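PDB 3A0C: Mannose/sialic acid-binding lectin, which probably binds mannose and related sugars as the beta-prism II, bulb-type lectin part of a longer plant protein, and has anti-HIV activity. Local coordinates for residues L4-S9 / L57-N62; L16-S21 / L89-N94; C53-H58 / Y85-Q90. All coordinates share one frame; numbering follows the deposited sequence.

Contact 1: residues L4-S9 / L57-N62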
ATOM      1  N   LEU A   4      -1.626   2.914   4.903  1.00 12.30           N
ATOM      2  CA  LEU A   4      -1.277   3.289   6.271  1.00 12.74           C
ATOM      3  C   LEU A   4      -0.172   2.319   6.676  1.00 12.51           C
ATOM      4  O   LEU A   4      -0.410   1.121   6.788  1.00 12.07           O
ATOM      5  CB  LEU A   4      -2.466   3.109   7.224  1.00 12.76           C
ATOM      6  CG  LEU A   4      -2.153   3.418   8.698  1.00 14.21           C
ATOM      7  CD1 LEU A   4      -2.183   4.920   8.890  1.00 12.73           C
ATOM      8  CD2 LEU A   4      -3.160   2.743   9.640  1.00 14.44           C
ATOM      9  N   SER A   5       1.032   2.822   6.896  1.00 12.73           N
ATOM     10  CA  SER A   5       2.130   1.940   7.253  1.00 15.41           C
ATOM     11  C   SER A   5       2.564   1.986   8.714  1.00 14.68           C
ATOM     12  O   SER A   5       2.484   3.019   9.362  1.00 14.84           O
ATOM     13  CB  SER A   5       3.327   2.207   6.340  1.00 15.19           C
ATOM     14  OG  SER A   5       3.762   3.544   6.460  1.00 21.44           O
ATOM     15  N   SER A   6       3.021   0.840   9.210  1.00 15.52           N
ATOM     16  CA  SER A   6       3.485   0.690  10.582  1.00 17.80           C
ATOM     17  C   SER A   6       4.486   1.777  10.969  1.00 17.88           C
ATOM     18  O   SER A   6       5.413   2.046  10.224  1.00 17.41           O
ATOM     19  CB  SER A   6       4.175  -0.668  10.735  1.00 18.35           C
ATOM     20  OG  SER A   6       3.388  -1.694  10.172  1.00 22.83           O
ATOM     21  N   PRO A   7       4.341   2.380  12.161  1.00 18.58           N
ATOM     22  CA  PRO A   7       3.311   2.133  13.179  1.00 19.62           C
ATOM     23  C   PRO A   7       2.362   3.316  13.208  1.00 19.22           C
ATOM     24  O   PRO A   7       1.930   3.754  14.268  1.00 21.06           O
ATOM     25  CB  PRO A   7       4.121   2.027  14.458  1.00 19.78           C
ATOM     26  CG  PRO A   7       5.108   3.135  14.257  1.00 20.48           C
ATOM     27  CD  PRO A   7       5.520   3.011  12.778  1.00 18.92           C
ATOM     28  N   ASN A   8       2.065   3.833  12.023  1.00 17.07           N
ATOM     29  CA  ASN A   8       1.177   4.965  11.877  1.00 17.85           C
ATOM     30  C   ASN A   8      -0.239   4.652  12.327  1.00 17.29           C
ATOM     31  O   ASN A   8      -0.584   3.502  12.566  1.00 18.29           O
ATOM     32  CB  ASN A   8       1.181   5.438  10.419  1.00 18.11           C
ATOM     33  CG  ASN A   8       1.665   6.874  10.278  1.00 19.81           C
ATOM     34  OD1 ASN A   8       2.649   7.275  10.911  1.00 19.38           O
ATOM     35  ND2 ASN A   8       0.974   7.659   9.448  1.00 21.34           N
ATOM     36  N   SER A   9      -1.055   5.691  12.432  1.00 16.13           N
ATOM     37  CA  SER A   9      -2.428   5.534  12.860  1.00 16.19           C
ATOM     38  C   SER A   9      -3.400   6.409  12.092  1.00 15.98           C
ATOM     39  O   SER A   9      -3.027   7.416  11.505  1.00 15.43           O
ATOM     40  CB  SER A   9      -2.527   5.841  14.357  1.00 17.90           C
ATOM     41  OG  SER A   9      -3.863   6.105  14.744  1.00 21.78           O
ATOM     42  N   LEU A  57      -1.745   0.516  13.191  1.00 13.09           N
ATOM     43  CA  LEU A  57      -1.153  -0.693  12.622  1.00 13.33           C
ATOM     44  C   LEU A  57       0.262  -0.781  13.239  1.00 13.84           C
ATOM     45  O   LEU A  57       1.137   0.008  12.913  1.00 12.39           O
ATOM     46  CB  LEU A  57      -1.057  -0.616  11.089  1.00 13.58           C
ATOM     47  CG  LEU A  57      -0.312  -1.792  10.425  1.00 13.16           C
ATOM     48  CD1 LEU A  57      -1.010  -3.086  10.761  1.00 13.44           C
ATOM     49  CD2 LEU A  57      -0.247  -1.616   8.924  1.00 12.61           C
ATOM     50  N   HIS A  58       0.468  -1.725  14.149  1.00 16.01           N
ATOM     51  CA  HIS A  58       1.759  -1.897  14.813  1.00 17.86           C
ATOM     52  C   HIS A  58       2.797  -2.538  13.906  1.00 19.96           C
ATOM     53  O   HIS A  58       2.457  -3.139  12.886  1.00 21.97           O
ATOM     54  CB  HIS A  58       1.588  -2.758  16.066  1.00 16.99           C
ATOM     55  CG  HIS A  58       0.682  -2.152  17.086  1.00 18.10           C
ATOM     56  ND1 HIS A  58       1.019  -1.017  17.790  1.00 18.06           N
ATOM     57  CD2 HIS A  58      -0.567  -2.489  17.485  1.00 17.87           C
ATOM     58  CE1 HIS A  58       0.014  -0.680  18.580  1.00 19.07           C
ATOM     59  NE2 HIS A  58      -0.961  -1.556  18.415  1.00 18.41           N
ATOM     60  N   ASN A  59       4.066  -2.429  14.292  1.00 21.44           N
ATOM     61  CA  ASN A  59       5.144  -2.996  13.493  1.00 22.11           C
ATOM     62  C   ASN A  59       5.161  -4.509  13.459  1.00 21.98           C
ATOM     63  O   ASN A  59       5.981  -5.094  12.751  1.00 23.37           O
ATOM     64  CB  ASN A  59       6.509  -2.514  13.981  1.00 23.98           C
ATOM     65  CG  ASN A  59       6.727  -1.038  13.756  1.00 24.21           C
ATOM     66  OD1 ASN A  59       6.376  -0.498  12.715  1.00 24.70           O
ATOM     67  ND2 ASN A  59       7.328  -0.380  14.733  1.00 26.20           N
ATOM     68  N   ASN A  60       4.281  -5.149  14.228  1.00 21.74           N
ATOM     69  CA  ASN A  60       4.228  -6.609  14.230  1.00 19.65           C
ATOM     70  C   ASN A  60       3.073  -7.153  13.386  1.00 18.39           C
ATOM     71  O   ASN A  60       2.840  -8.356  13.341  1.00 17.62           O
ATOM     72  CB  ASN A  60       4.176  -7.167  15.663  1.00 20.67           C
ATOM     73  CG  ASN A  60       2.912  -6.793  16.404  1.00 20.65           C
ATOM     74  OD1 ASN A  60       2.128  -5.965  15.952  1.00 22.16           O
ATOM     75  ND2 ASN A  60       2.712  -7.402  17.563  1.00 22.02           N
ATOM     76  N   GLY A  61       2.365  -6.255  12.703  1.00 17.79           N
ATOM     77  CA  GLY A  61       1.290  -6.683  11.829  1.00 15.50           C
ATOM     78  C   GLY A  61      -0.075  -6.686  12.457  1.00 13.42           C
ATOM     79  O   GLY A  61      -1.056  -7.014  11.799  1.00 14.22           O
ATOM     80  N   ASN A  62      -0.148  -6.309  13.722  1.00 12.47           N
ATOM     81  CA  ASN A  62      -1.425  -6.288  14.406  1.00 12.31           C
ATOM     82  C   ASN A  62      -2.116  -4.948  14.206  1.00 12.94           C
ATOM     83  O   ASN A  62      -1.540  -3.899  14.477  1.00 13.89           O
ATOM     84  CB  ASN A  62      -1.234  -6.589  15.907  1.00 10.89           C
ATOM     85  CG  ASN A  62      -2.552  -6.853  16.629  1.00 10.68           C
ATOM     86  OD1 ASN A  62      -3.450  -7.487  16.084  1.00 11.76           O
ATOM     87  ND2 ASN A  62      -2.663  -6.382  17.856  1.00 11.93           N
TER
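Ser-6 and Pro-7 lie against Leu-57, His-58 and Asn-59, where the bend after strand 3-5 of one sheet meets the turn between strands 54-57 and 63-66 of another. The closest approaches pair oxygen with carbon. The side-chain OD1 of Asn-59 comes within 3.0 Å of Ser-6 CB. The Pro-7 ring lies alongside the Asn-59 amide, the two pointing the same way, with Pro-7 CD 3.6 Å from Asn-59 OD1. Ser-6 OG is 3.2 Å from His-58 O, but its proton has another acceptor within reach, so this hydrogen bond is possible rather than certain. The same hydroxyl is hydrogen-bonded to the backbone N of Tyr-85. Its CG anti to the backbone N (chi1 174°), Leu-57 places CG 3.7 Å from Ser-6 OG, while its CD2 reaches Leu-4 O at 3.5 Å.

One backbone bond across the contact is clear: Leu-57 N donates to Asn-8 O over 3.3 Å. The Leu-57 carbonyl receives CA-H contacts from Ser-6 and, at 3.1 Å between Pro-7 CA and Leu-57 O, from the residue after the cis peptide.

Further out, each side is held in shape by its own turn. Asn-8 N bonds to Ser-5 O across the cis-proline bend, and a type I turn from His-58 to Gly-61 closes with Gly-61 N on His-58 O. Asn-60 OD1 then takes the Asn-62 N-H from above its carbonyl plane, an Asx turn.

Chemically, the contact buries Leu-57 O with no conventional hydrogen-bond partner in the model; Ser-6 and Pro-7 offer it weak CA-H donors. One rather long backbone bond, a possible hydroxyl bond and van der Waals contact carry the joint.

Contact 2: residues L16-S21 / L89-N94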
ATOM      1  N   LEU A  16      -8.643   6.554   4.310  1.00 19.73           N
ATOM      2  CA  LEU A  16      -7.815   6.249   3.139  1.00 17.95           C
ATOM      3  C   LEU A  16      -8.826   6.274   2.007  1.00 18.58           C
ATOM      4  O   LEU A  16     -10.003   5.984   2.224  1.00 19.03           O
ATOM      5  CB  LEU A  16      -7.203   4.849   3.233  1.00 16.45           C
ATOM      6  CG  LEU A  16      -6.389   4.478   4.473  1.00 15.56           C
ATOM      7  CD1 LEU A  16      -5.823   3.086   4.265  1.00 16.28           C
ATOM      8  CD2 LEU A  16      -5.279   5.471   4.708  1.00 14.39           C
ATOM      9  N   GLU A  17      -8.398   6.618   0.804  1.00 18.36           N
ATOM     10  CA  GLU A  17      -9.343   6.669  -0.291  1.00 20.23           C
ATOM     11  C   GLU A  17      -8.666   6.234  -1.559  1.00 18.99           C
ATOM     12  O   GLU A  17      -7.500   6.554  -1.780  1.00 19.68           O
ATOM     13  CB  GLU A  17      -9.853   8.091  -0.466  1.00 24.37           C
ATOM     14  CG  GLU A  17     -10.207   8.767   0.836  1.00 31.27           C
ATOM     15  CD  GLU A  17      -9.893  10.250   0.815  1.00 34.73           C
ATOM     16  OE1 GLU A  17     -10.316  10.926  -0.147  1.00 36.14           O
ATOM     17  OE2 GLU A  17      -9.228  10.734   1.762  1.00 38.88           O
ATOM     18  N   VAL A  18      -9.402   5.509  -2.393  1.00 18.92           N
ATOM     19  CA  VAL A  18      -8.872   5.029  -3.663  1.00 19.05           C
ATOM     20  C   VAL A  18     -10.041   4.916  -4.639  1.00 20.23           C
ATOM     21  O   VAL A  18     -11.190   4.769  -4.222  1.00 18.95           O
ATOM     22  CB  VAL A  18      -8.159   3.637  -3.500  1.00 18.53           C
ATOM     23  CG1 VAL A  18      -9.184   2.541  -3.313  1.00 19.52           C
ATOM     24  CG2 VAL A  18      -7.269   3.349  -4.700  1.00 16.71           C
ATOM     25  N   GLY A  19      -9.743   5.008  -5.932  1.00 22.82           N
ATOM     26  CA  GLY A  19     -10.779   4.903  -6.942  1.00 24.57           C
ATOM     27  C   GLY A  19     -11.261   3.471  -7.089  1.00 26.70           C
ATOM     28  O   GLY A  19     -10.547   2.530  -6.713  1.00 28.96           O
ATOM     29  N   PRO A  20     -12.459   3.260  -7.666  1.00 27.00           N
ATOM     30  CA  PRO A  20     -13.380   4.274  -8.188  1.00 26.15           C
ATOM     31  C   PRO A  20     -14.114   5.183  -7.189  1.00 27.07           C
ATOM     32  O   PRO A  20     -14.256   6.383  -7.441  1.00 27.11           O
ATOM     33  CB  PRO A  20     -14.344   3.445  -9.031  1.00 26.68           C
ATOM     34  CG  PRO A  20     -14.372   2.131  -8.316  1.00 27.03           C
ATOM     35  CD  PRO A  20     -12.916   1.906  -8.032  1.00 26.90           C
ATOM     36  N   SER A  21     -14.579   4.632  -6.064  1.00 26.58           N
ATOM     37  CA  SER A  21     -15.312   5.425  -5.069  1.00 25.47           C
ATOM     38  C   SER A  21     -15.228   4.805  -3.670  1.00 25.00           C
ATOM     39  O   SER A  21     -16.243   4.644  -2.980  1.00 24.52           O
ATOM     40  CB  SER A  21     -16.774   5.540  -5.499  1.00 25.38           C
ATOM     41  OG  SER A  21     -17.301   4.258  -5.809  1.00 23.80           O
ATOM     42  N   LEU A  89      -5.839   0.033   1.114  1.00 11.29           N
ATOM     43  CA  LEU A  89      -7.200   0.092   0.579  1.00 12.66           C
ATOM     44  C   LEU A  89      -6.965   0.011  -0.947  1.00 13.85           C
ATOM     45  O   LEU A  89      -6.436   0.946  -1.567  1.00 16.05           O
ATOM     46  CB  LEU A  89      -7.880   1.413   0.944  1.00 11.50           C
ATOM     47  CG  LEU A  89      -9.131   1.779   0.119  1.00 11.78           C
ATOM     48  CD1 LEU A  89     -10.217   0.700   0.219  1.00 10.68           C
ATOM     49  CD2 LEU A  89      -9.653   3.134   0.595  1.00 11.44           C
ATOM     50  N   GLN A  90      -7.353  -1.115  -1.538  1.00 16.24           N
ATOM     51  CA  GLN A  90      -7.135  -1.384  -2.958  1.00 16.03           C
ATOM     52  C   GLN A  90      -8.252  -0.994  -3.916  1.00 15.92           C
ATOM     53  O   GLN A  90      -9.418  -0.948  -3.542  1.00 14.81           O
ATOM     54  CB  GLN A  90      -6.818  -2.874  -3.127  1.00 15.75           C
ATOM     55  CG  GLN A  90      -5.600  -3.315  -2.331  1.00 14.52           C
ATOM     56  CD  GLN A  90      -5.315  -4.802  -2.436  1.00 13.21           C
ATOM     57  OE1 GLN A  90      -4.229  -5.257  -2.075  1.00 15.75           O
ATOM     58  NE2 GLN A  90      -6.282  -5.564  -2.919  1.00 11.19           N
ATOM     59  N   GLN A  91      -7.875  -0.712  -5.159  1.00 17.17           N
ATOM     60  CA  GLN A  91      -8.841  -0.363  -6.183  1.00 19.53           C
ATOM     61  C   GLN A  91      -9.845  -1.504  -6.424  1.00 19.17           C
ATOM     62  O   GLN A  91     -10.906  -1.279  -7.010  1.00 20.54           O
ATOM     63  CB  GLN A  91      -8.129  -0.005  -7.485  1.00 22.82           C
ATOM     64  CG  GLN A  91      -7.650   1.437  -7.547  1.00 30.75           C
ATOM     65  CD  GLN A  91      -6.921   1.779  -8.853  1.00 35.21           C
ATOM     66  OE1 GLN A  91      -7.484   1.682  -9.947  1.00 38.69           O
ATOM     67  NE2 GLN A  91      -5.660   2.184  -8.737  1.00 38.34           N
ATOM     68  N   ASP A  92      -9.518  -2.722  -5.981  1.00 17.24           N
ATOM     69  CA  ASP A  92     -10.437  -3.863  -6.136  1.00 15.23           C
ATOM     70  C   ASP A  92     -11.346  -3.907  -4.901  1.00 14.14           C
ATOM     71  O   ASP A  92     -12.106  -4.844  -4.678  1.00 13.98           O
ATOM     72  CB  ASP A  92      -9.660  -5.181  -6.331  1.00 14.60           C
ATOM     73  CG  ASP A  92      -9.111  -5.765  -5.041  1.00 16.94           C
ATOM     74  OD1 ASP A  92      -9.040  -5.065  -4.015  1.00 17.81           O
ATOM     75  OD2 ASP A  92      -8.731  -6.956  -5.060  1.00 18.41           O
ATOM     76  N   ARG A  93     -11.237  -2.846  -4.108  1.00 13.20           N
ATOM     77  CA  ARG A  93     -12.015  -2.642  -2.898  1.00 12.46           C
ATOM     78  C   ARG A  93     -11.665  -3.516  -1.695  1.00 12.57           C
ATOM     79  O   ARG A  93     -12.314  -3.415  -0.651  1.00 13.34           O
ATOM     80  CB  ARG A  93     -13.516  -2.762  -3.201  1.00 12.44           C
ATOM     81  CG  ARG A  93     -14.365  -1.787  -2.366  1.00 11.37           C
ATOM     82  CD  ARG A  93     -15.858  -1.973  -2.587  1.00 13.07           C
ATOM     83  NE  ARG A  93     -16.291  -3.311  -2.202  1.00 15.56           N
ATOM     84  CZ  ARG A  93     -17.540  -3.758  -2.298  1.00 14.06           C
ATOM     85  NH1 ARG A  93     -18.507  -2.985  -2.763  1.00 15.07           N
ATOM     86  NH2 ARG A  93     -17.816  -4.994  -1.941  1.00 15.60           N
ATOM     87  N   ASN A  94     -10.654  -4.365  -1.817  1.00 11.39           N
ATOM     88  CA  ASN A  94     -10.262  -5.210  -0.691  1.00 11.56           C
ATOM     89  C   ASN A  94      -9.265  -4.402   0.135  1.00 11.08           C
ATOM     90  O   ASN A  94      -8.489  -3.646  -0.414  1.00 12.22           O
ATOM     91  CB  ASN A  94      -9.619  -6.518  -1.196  1.00 10.76           C
ATOM     92  CG  ASN A  94      -9.522  -7.613  -0.114  1.00 10.68           C
ATOM     93  OD1 ASN A  94     -10.029  -7.484   0.993  1.00 10.68           O
ATOM     94  ND2 ASN A  94      -8.869  -8.705  -0.462  1.00 11.48           N
TER
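Gln-91 covers the carbonyl of Gly-19, whose oxygen is buried with no hydrogen-bond partner in the model. Gln-91 CG sits 3.2 Å from Gly-19 O, and the CA-H of Gln-91 also faces that oxygen, at 3.4 Å from Gln-91 CA to Gly-19 O. The peptide that follows, into Pro-20, is cis. No hydrogen bond joins the two segments, so carbon contacts do the holding.

Val-18 is at the centre. Its CG1 sits between the backbone N and the carbonyl carbon (chi1 74°), which is the crowded position, and there it meets Leu-89 CG at 3.5 Å and the carbonyl oxygen of Gln-90. The other branch, anti to the backbone N, sends CG2 to within 3.5 Å of Gln-91 CG, the two side chains crossing at about a right angle. Leu-89 CD2 also lies 3.3 Å from Leu-16 O and close to Leu-16 CB.

The loop that presents Gln-91 is braced internally. A type I turn runs from Gln-90 to Arg-93, and Asp-92 OD1 accepts from Gln-90 NE2 and, in an Asx turn, from Asn-94 N; the two donors come from opposite faces of the carboxylate plane. The other end of the Gln-90 amide, OE1, bonds to Tyr-98.

The contact thus joins the edge strand 15-18 of one sheet to the turn between strands 86-89 and 95-104 of another. Leu-89 also touches Tyr-22 and Leu-24 of strand 22-26, Arg-93 forms a salt bridge with Asp-36, and Gln-91 packs on Val-1 of the second subunit.

Contact 3: residues C53-H58 / Y85-Q90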
ATOM      1  N   CYS A  53     -11.491   7.290  19.128  1.00 24.46           N
ATOM      2  CA  CYS A  53     -10.758   6.124  18.634  1.00 25.53           C
ATOM      3  C   CYS A  53      -9.754   6.441  17.515  1.00 22.88           C
ATOM      4  O   CYS A  53      -9.869   7.453  16.813  1.00 20.50           O
ATOM      5  CB  CYS A  53     -11.722   5.051  18.115  1.00 29.36           C
ATOM      6  SG  CYS A  53     -12.513   4.038  19.400  1.00 35.30           S
ATOM      7  N   ARG A  54      -8.770   5.555  17.383  1.00 20.96           N
ATOM      8  CA  ARG A  54      -7.739   5.645  16.358  1.00 19.41           C
ATOM      9  C   ARG A  54      -7.447   4.213  15.931  1.00 17.83           C
ATOM     10  O   ARG A  54      -7.585   3.290  16.720  1.00 16.57           O
ATOM     11  CB  ARG A  54      -6.463   6.289  16.898  1.00 18.50           C
ATOM     12  CG  ARG A  54      -5.774   5.509  17.997  1.00 22.53           C
ATOM     13  CD  ARG A  54      -4.540   6.243  18.499  1.00 24.32           C
ATOM     14  NE  ARG A  54      -4.182   5.861  19.866  1.00 26.28           N
ATOM     15  CZ  ARG A  54      -3.499   4.771  20.188  1.00 26.73           C
ATOM     16  NH1 ARG A  54      -3.080   3.934  19.246  1.00 29.56           N
ATOM     17  NH2 ARG A  54      -3.236   4.520  21.459  1.00 26.34           N
ATOM     18  N   LEU A  55      -7.081   4.028  14.674  1.00 16.86           N
ATOM     19  CA  LEU A  55      -6.759   2.701  14.171  1.00 16.89           C
ATOM     20  C   LEU A  55      -5.253   2.667  14.001  1.00 16.50           C
ATOM     21  O   LEU A  55      -4.703   3.371  13.165  1.00 19.64           O
ATOM     22  CB  LEU A  55      -7.440   2.451  12.821  1.00 17.10           C
ATOM     23  CG  LEU A  55      -7.088   1.096  12.193  1.00 17.17           C
ATOM     24  CD1 LEU A  55      -8.046   0.012  12.675  1.00 13.56           C
ATOM     25  CD2 LEU A  55      -7.132   1.224  10.686  1.00 15.72           C
ATOM     26  N   THR A  56      -4.581   1.851  14.794  1.00 16.61           N
ATOM     27  CA  THR A  56      -3.142   1.771  14.727  1.00 14.38           C
ATOM     28  C   THR A  56      -2.686   0.448  14.134  1.00 14.09           C
ATOM     29  O   THR A  56      -3.203  -0.609  14.500  1.00 14.27           O
ATOM     30  CB  THR A  56      -2.520   1.910  16.137  1.00 14.36           C
ATOM     31  OG1 THR A  56      -3.000   3.103  16.764  1.00 15.18           O
ATOM     32  CG2 THR A  56      -1.020   1.975  16.053  1.00 12.98           C
ATOM     33  N   LEU A  57      -1.745   0.516  13.191  1.00 13.09           N
ATOM     34  CA  LEU A  57      -1.153  -0.693  12.622  1.00 13.33           C
ATOM     35  C   LEU A  57       0.262  -0.781  13.239  1.00 13.84           C
ATOM     36  O   LEU A  57       1.137   0.008  12.913  1.00 12.39           O
ATOM     37  CB  LEU A  57      -1.057  -0.616  11.089  1.00 13.58           C
ATOM     38  CG  LEU A  57      -0.312  -1.792  10.425  1.00 13.16           C
ATOM     39  CD1 LEU A  57      -1.010  -3.086  10.761  1.00 13.44           C
ATOM     40  CD2 LEU A  57      -0.247  -1.616   8.924  1.00 12.61           C
ATOM     41  N   HIS A  58       0.468  -1.725  14.149  1.00 16.01           N
ATOM     42  CA  HIS A  58       1.759  -1.897  14.813  1.00 17.86           C
ATOM     43  C   HIS A  58       2.797  -2.538  13.906  1.00 19.96           C
ATOM     44  O   HIS A  58       2.457  -3.139  12.886  1.00 21.97           O
ATOM     45  CB  HIS A  58       1.588  -2.758  16.066  1.00 16.99           C
ATOM     46  CG  HIS A  58       0.682  -2.152  17.086  1.00 18.10           C
ATOM     47  ND1 HIS A  58       1.019  -1.017  17.790  1.00 18.06           N
ATOM     48  CD2 HIS A  58      -0.567  -2.489  17.485  1.00 17.87           C
ATOM     49  CE1 HIS A  58       0.014  -0.680  18.580  1.00 19.07           C
ATOM     50  NE2 HIS A  58      -0.961  -1.556  18.415  1.00 18.41           N
ATOM     51  N   TYR A  85       4.928  -3.158   8.476  1.00 17.59           N
ATOM     52  CA  TYR A  85       3.804  -3.617   7.662  1.00 16.19           C
ATOM     53  C   TYR A  85       3.031  -2.438   7.085  1.00 15.73           C
ATOM     54  O   TYR A  85       3.323  -1.270   7.391  1.00 15.20           O
ATOM     55  CB  TYR A  85       2.852  -4.471   8.505  1.00 17.32           C
ATOM     56  CG  TYR A  85       3.484  -5.725   9.049  1.00 17.57           C
ATOM     57  CD1 TYR A  85       4.466  -5.665  10.046  1.00 18.69           C
ATOM     58  CD2 TYR A  85       3.131  -6.975   8.544  1.00 19.09           C
ATOM     59  CE1 TYR A  85       5.089  -6.830  10.526  1.00 19.99           C
ATOM     60  CE2 TYR A  85       3.740  -8.151   9.013  1.00 21.08           C
ATOM     61  CZ  TYR A  85       4.721  -8.069  10.003  1.00 21.73           C
ATOM     62  OH  TYR A  85       5.329  -9.218  10.465  1.00 21.43           O
ATOM     63  N   VAL A  86       2.030  -2.747   6.263  1.00 14.39           N
ATOM     64  CA  VAL A  86       1.239  -1.708   5.624  1.00 13.66           C
ATOM     65  C   VAL A  86      -0.216  -2.169   5.469  1.00 13.82           C
ATOM     66  O   VAL A  86      -0.482  -3.347   5.238  1.00 16.20           O
ATOM     67  CB  VAL A  86       1.845  -1.339   4.203  1.00 13.22           C
ATOM     68  CG1 VAL A  86       1.673  -2.509   3.221  1.00 10.68           C
ATOM     69  CG2 VAL A  86       1.211  -0.068   3.659  1.00 11.25           C
ATOM     70  N   LEU A  87      -1.143  -1.232   5.615  1.00 13.42           N
ATOM     71  CA  LEU A  87      -2.570  -1.489   5.470  1.00 11.72           C
ATOM     72  C   LEU A  87      -2.938  -0.798   4.154  1.00 11.94           C
ATOM     73  O   LEU A  87      -2.788   0.421   4.034  1.00 13.76           O
ATOM     74  CB  LEU A  87      -3.322  -0.844   6.635  1.00 12.00           C
ATOM     75  CG  LEU A  87      -4.827  -1.060   6.802  1.00 14.21           C
ATOM     76  CD1 LEU A  87      -5.296  -0.288   8.024  1.00 18.50           C
ATOM     77  CD2 LEU A  87      -5.581  -0.573   5.590  1.00 18.10           C
ATOM     78  N   VAL A  88      -3.423  -1.562   3.178  1.00 10.68           N
ATOM     79  CA  VAL A  88      -3.764  -1.001   1.873  1.00 10.77           C
ATOM     80  C   VAL A  88      -5.240  -1.114   1.441  1.00 10.68           C
ATOM     81  O   VAL A  88      -5.817  -2.206   1.419  1.00 10.68           O
ATOM     82  CB  VAL A  88      -2.857  -1.662   0.746  1.00 10.68           C
ATOM     83  CG1 VAL A  88      -3.177  -1.090  -0.638  1.00 10.68           C
ATOM     84  CG2 VAL A  88      -1.397  -1.451   1.080  1.00 10.68           C
ATOM     85  N   LEU A  89      -5.839   0.033   1.114  1.00 11.29           N
ATOM     86  CA  LEU A  89      -7.200   0.092   0.579  1.00 12.66           C
ATOM     87  C   LEU A  89      -6.965   0.011  -0.947  1.00 13.85           C
ATOM     88  O   LEU A  89      -6.436   0.946  -1.567  1.00 16.05           O
ATOM     89  CB  LEU A  89      -7.880   1.413   0.944  1.00 11.50           C
ATOM     90  CG  LEU A  89      -9.131   1.779   0.119  1.00 11.78           C
ATOM     91  CD1 LEU A  89     -10.217   0.700   0.219  1.00 10.68           C
ATOM     92  CD2 LEU A  89      -9.653   3.134   0.595  1.00 11.44           C
ATOM     93  N   GLN A  90      -7.353  -1.115  -1.538  1.00 16.24           N
ATOM     94  CA  GLN A  90      -7.135  -1.384  -2.958  1.00 16.03           C
ATOM     95  C   GLN A  90      -8.252  -0.994  -3.916  1.00 15.92           C
ATOM     96  O   GLN A  90      -9.418  -0.948  -3.542  1.00 14.81           O
ATOM     97  CB  GLN A  90      -6.818  -2.874  -3.127  1.00 15.75           C
ATOM     98  CG  GLN A  90      -5.600  -3.315  -2.331  1.00 14.52           C
ATOM     99  CD  GLN A  90      -5.315  -4.802  -2.436  1.00 13.21           C
ATOM    100  OE1 GLN A  90      -4.229  -5.257  -2.075  1.00 15.75           O
ATOM    101  NE2 GLN A  90      -6.282  -5.564  -2.919  1.00 11.19           N
TER
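Leu-55 and Leu-87 reach toward each other tip to tip, Leu-55 CD2 meeting Leu-87 CD1 at 3.6 Å. Both CB atoms point toward the other strand, and both CG atoms are anti to the backbone N. The strand axes are 8.5 Å apart at closest approach.

Leu-57 approaches differently. Its CD2 meets backbone rather than a branch tip, lying 3.4 Å from Leu-87 N and 3.5 Å from Val-86 C, with Leu-87 CB close by at 3.9 Å. Tyr-85 adds its CB to the same methyl, while its ring leads away and its OH bonds to the backbone O of Lys-81.

Thr-56 points the opposite way, away from strand 86-89. There its OG1 accepts a short, bent hydrogen bond from Arg-54 NH1 (2.6 Å, 131°), lying in the guanidinium plane, and its CG2 sits over one face of the His-58 ring, offset toward the rim.

The strands run at 121° to one another and share no hydrogen bond; they belong to different sheets. Leu-55 also touches Met-26, and Leu-87 touches Leu-24, both on strand 22-26 of a third sheet. Apolar side chains of three antiparallel sheets meeting near the middle of the chain are as expected for the beta-prism II fold of bulb-type lectins.

How the contacts relate
From the N terminus, segment 4-9 begins on the end of strand 3-5, and contact 1 joins it to the turn 57-62 after 47 intervening residues. Next comes 16-21, which meets 89-94 near the far end, so contact 2 closes the longest loop and crosses contact 1. Contact 3 closes the shortest, with 26 residues between its segments; it starts on the stretch where contact 1 ends and finishes where contact 2 ends, sharing Leu-57 and His-58 with the first, Leu-89 and Gln-90 with the second. It lies near the chain's centre, with contacts 1 and 2 on opposite sides. Strand 3-5 pairs with 86-89, and the three contacts tie that sheet to the other two.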